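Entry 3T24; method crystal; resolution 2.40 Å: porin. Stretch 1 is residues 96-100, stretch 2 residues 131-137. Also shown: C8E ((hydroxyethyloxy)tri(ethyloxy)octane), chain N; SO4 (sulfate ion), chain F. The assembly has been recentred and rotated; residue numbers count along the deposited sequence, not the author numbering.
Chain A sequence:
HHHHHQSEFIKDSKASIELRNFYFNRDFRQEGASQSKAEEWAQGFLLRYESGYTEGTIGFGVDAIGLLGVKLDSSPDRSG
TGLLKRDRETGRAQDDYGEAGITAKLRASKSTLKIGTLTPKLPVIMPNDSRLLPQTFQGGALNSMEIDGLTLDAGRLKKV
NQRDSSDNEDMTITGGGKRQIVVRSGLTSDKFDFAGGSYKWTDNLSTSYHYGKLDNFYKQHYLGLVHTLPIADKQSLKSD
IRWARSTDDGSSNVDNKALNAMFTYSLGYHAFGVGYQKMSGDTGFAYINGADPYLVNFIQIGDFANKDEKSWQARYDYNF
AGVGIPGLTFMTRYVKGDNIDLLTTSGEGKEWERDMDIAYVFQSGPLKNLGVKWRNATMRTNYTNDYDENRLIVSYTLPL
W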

# COMPACT_ATOMS: atom_id res chain seq x y z
N ASP A 96 9.35 -7.12 21.68
CA ASP A 96 10.08 -7.63 20.53
C ASP A 96 9.13 -8.39 19.64
O ASP A 96 8.35 -9.21 20.12
CB ASP A 96 11.21 -8.57 20.96
CG ASP A 96 12.12 -7.95 21.99
OD1 ASP A 96 12.49 -6.77 21.85
OD2 ASP A 96 12.46 -8.66 22.96
N TYR A 97 9.22 -8.13 18.35
CA TYR A 97 8.43 -8.86 17.38
C TYR A 97 9.15 -8.80 16.03
O TYR A 97 10.18 -8.15 15.89
CB TYR A 97 7.00 -8.25 17.29
CG TYR A 97 7.00 -6.78 16.93
CD1 TYR A 97 6.86 -6.38 15.61
CD2 TYR A 97 7.19 -5.81 17.90
CE1 TYR A 97 6.89 -5.03 15.26
CE2 TYR A 97 7.22 -4.45 17.56
CZ TYR A 97 7.06 -4.08 16.25
OH TYR A 97 7.09 -2.74 15.91
N GLY A 98 8.60 -9.49 15.04
CA GLY A 98 9.18 -9.53 13.72
C GLY A 98 9.18 -10.95 13.18
O GLY A 98 8.45 -11.82 13.67
N GLU A 99 10.03 -11.19 12.18
CA GLU A 99 10.04 -12.47 11.49
C GLU A 99 11.31 -12.67 10.67
O GLU A 99 12.03 -11.73 10.35
CB GLU A 99 8.84 -12.58 10.56
CG GLU A 99 8.68 -11.36 9.66
CD GLU A 99 7.72 -11.60 8.50
OE1 GLU A 99 7.36 -12.77 8.26
OE2 GLU A 99 7.32 -10.62 7.84
N ALA A 100 11.55 -13.93 10.33
CA ALA A 100 12.60 -14.29 9.40
C ALA A 100 11.92 -15.01 8.26
O ALA A 100 11.04 -15.85 8.47
CB ALA A 100 13.66 -15.18 10.07
N ARG A 131 4.25 1.41 8.61
CA ARG A 131 4.73 1.40 10.00
C ARG A 131 6.22 1.03 10.08
O ARG A 131 7.00 1.42 9.23
CB ARG A 131 3.94 0.40 10.85
CG ARG A 131 2.46 0.66 10.94
CD ARG A 131 2.16 1.99 11.58
NE ARG A 131 0.75 2.32 11.42
CZ ARG A 131 -0.15 2.23 12.40
NH1 ARG A 131 0.22 1.84 13.61
NH2 ARG A 131 -1.42 2.56 12.15
N LEU A 132 6.60 0.26 11.10
CA LEU A 132 8.02 -0.08 11.29
C LEU A 132 8.50 -1.19 10.35
O LEU A 132 9.50 -1.07 9.68
CB LEU A 132 8.30 -0.48 12.74
CG LEU A 132 9.78 -0.64 13.11
CD1 LEU A 132 10.55 0.69 13.02
CD2 LEU A 132 9.94 -1.26 14.52
N LEU A 133 7.75 -2.28 10.34
CA LEU A 133 8.07 -3.47 9.59
C LEU A 133 6.95 -3.75 8.57
O LEU A 133 5.77 -3.52 8.85
CB LEU A 133 8.20 -4.65 10.55
CG LEU A 133 9.17 -4.48 11.73
CD1 LEU A 133 9.25 -5.75 12.58
CD2 LEU A 133 10.57 -4.06 11.28
N PRO A 134 7.33 -4.21 7.39
CA PRO A 134 6.35 -4.52 6.33
C PRO A 134 5.45 -5.70 6.68
O PRO A 134 5.84 -6.62 7.40
CB PRO A 134 7.23 -4.85 5.11
CG PRO A 134 8.55 -5.27 5.69
CD PRO A 134 8.72 -4.48 6.98
N GLN A 135 4.22 -5.64 6.18
CA GLN A 135 3.34 -6.79 6.14
C GLN A 135 3.90 -7.73 5.06
O GLN A 135 4.29 -7.27 3.99
CB GLN A 135 1.93 -6.31 5.75
CG GLN A 135 0.88 -7.39 5.57
CD GLN A 135 -0.43 -6.85 5.00
OE1 GLN A 135 -0.42 -6.04 4.07
NE2 GLN A 135 -1.56 -7.27 5.57
N THR A 136 3.97 -9.02 5.35
CA THR A 136 4.42 -9.98 4.35
C THR A 136 3.45 -11.15 4.28
O THR A 136 2.62 -11.33 5.16
CB THR A 136 5.80 -10.58 4.69
OG1 THR A 136 5.68 -11.43 5.84
CG2 THR A 136 6.84 -9.47 4.96
N PHE A 137 3.58 -11.97 3.24
CA PHE A 137 2.71 -13.12 3.03
C PHE A 137 3.52 -14.39 2.77
O PHE A 137 4.67 -14.31 2.34
CB PHE A 137 1.78 -12.86 1.84
CG PHE A 137 0.77 -11.77 2.09
CD1 PHE A 137 1.11 -10.45 1.88
CD2 PHE A 137 -0.50 -12.07 2.56
CE1 PHE A 137 0.21 -9.46 2.14
CE2 PHE A 137 -1.42 -11.07 2.81
CZ PHE A 137 -1.06 -9.76 2.59
C7 C8E N . 19.55 -11.84 6.67
C8 C8E N . 18.32 -12.65 7.07
O9 C8E N . 18.71 -13.90 7.58
C10 C8E N . 17.73 -14.50 8.40
C11 C8E N . 17.57 -15.91 7.83
O12 C8E N . 17.08 -16.82 8.79
C13 C8E N . 15.91 -17.45 8.31
C14 C8E N . 15.36 -18.43 9.34
O15 C8E N . 14.40 -19.23 8.68
C16 C8E N . 13.10 -18.68 8.78
C17 C8E N . 12.14 -19.71 9.37
O18 C8E N . 12.51 -20.09 10.68
C19 C8E N . 11.38 -20.28 11.51
C20 C8E N . 11.28 -21.73 12.00
O21 C8E N . 12.15 -22.57 11.27
S SO4 F . -1.53 2.79 8.78
O1 SO4 F . -1.89 3.16 7.42
O2 SO4 F . -0.09 2.89 8.98
O3 SO4 F . -2.14 3.69 9.76
O4 SO4 F . -1.98 1.42 9.01

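A single hydrogen bond links these two stretches, and it joins side chains rather than backbones. Thr136 OG1 donates to Glu99 OE2 across 2.7 Å. Stretch 1 is a strand throughout, yet no backbone hydrogen bond crosses to stretch 2, which is loop or turn up to Gln135. The nearest CA atoms, those of Gly98 and Leu133, lie 7.4 Å apart. Side chains must therefore bridge the gap.

Glu99 is built for this reach. Its CA-to-CB bond points toward stretch 2, and chi2 is t, which extends the chain. Thr136 also points toward its partner, with chi1 p. Its short side chain supplies the hydroxyl donor, and the carboxylate supplies the acceptor. Thr136 is buried, so the bond satisfies a polar group that has little access to solvent.

Most of the rest is packing of Tyr97 against two leucines. Tyr97 sets off sideways, but the end of its side chain comes nearer to stretch 2. Tyr97 CE1 lies 3.6 Å from Leu133 CD1, and Tyr97 OH lies 3.5 Å from Leu132 CD2. Both leucine methyls approach the ring obliquely. Leu132 and Leu133 are buried, and both point toward stretch 1. Their branched, apolar side chains suit packing against the aromatic ring.

Gly98 has phi 135° and psi -161°. At these angles a CB would jam against the carbonyl O of Tyr97, which by itself calls for glycine. Leu133 CD1 also packs 3.9 Å from Gly98 CA.

The contact is modest, burying 225 Å² summed over both sides. Gln135 and Phe137 point away and take no part. Arg131 is also outside the contact; it binds a sulfate ion, with NE 2.6 Å from SO4 O2 and NH2 2.7 Å from SO4 O3, both hydrogen bonds nearly straight.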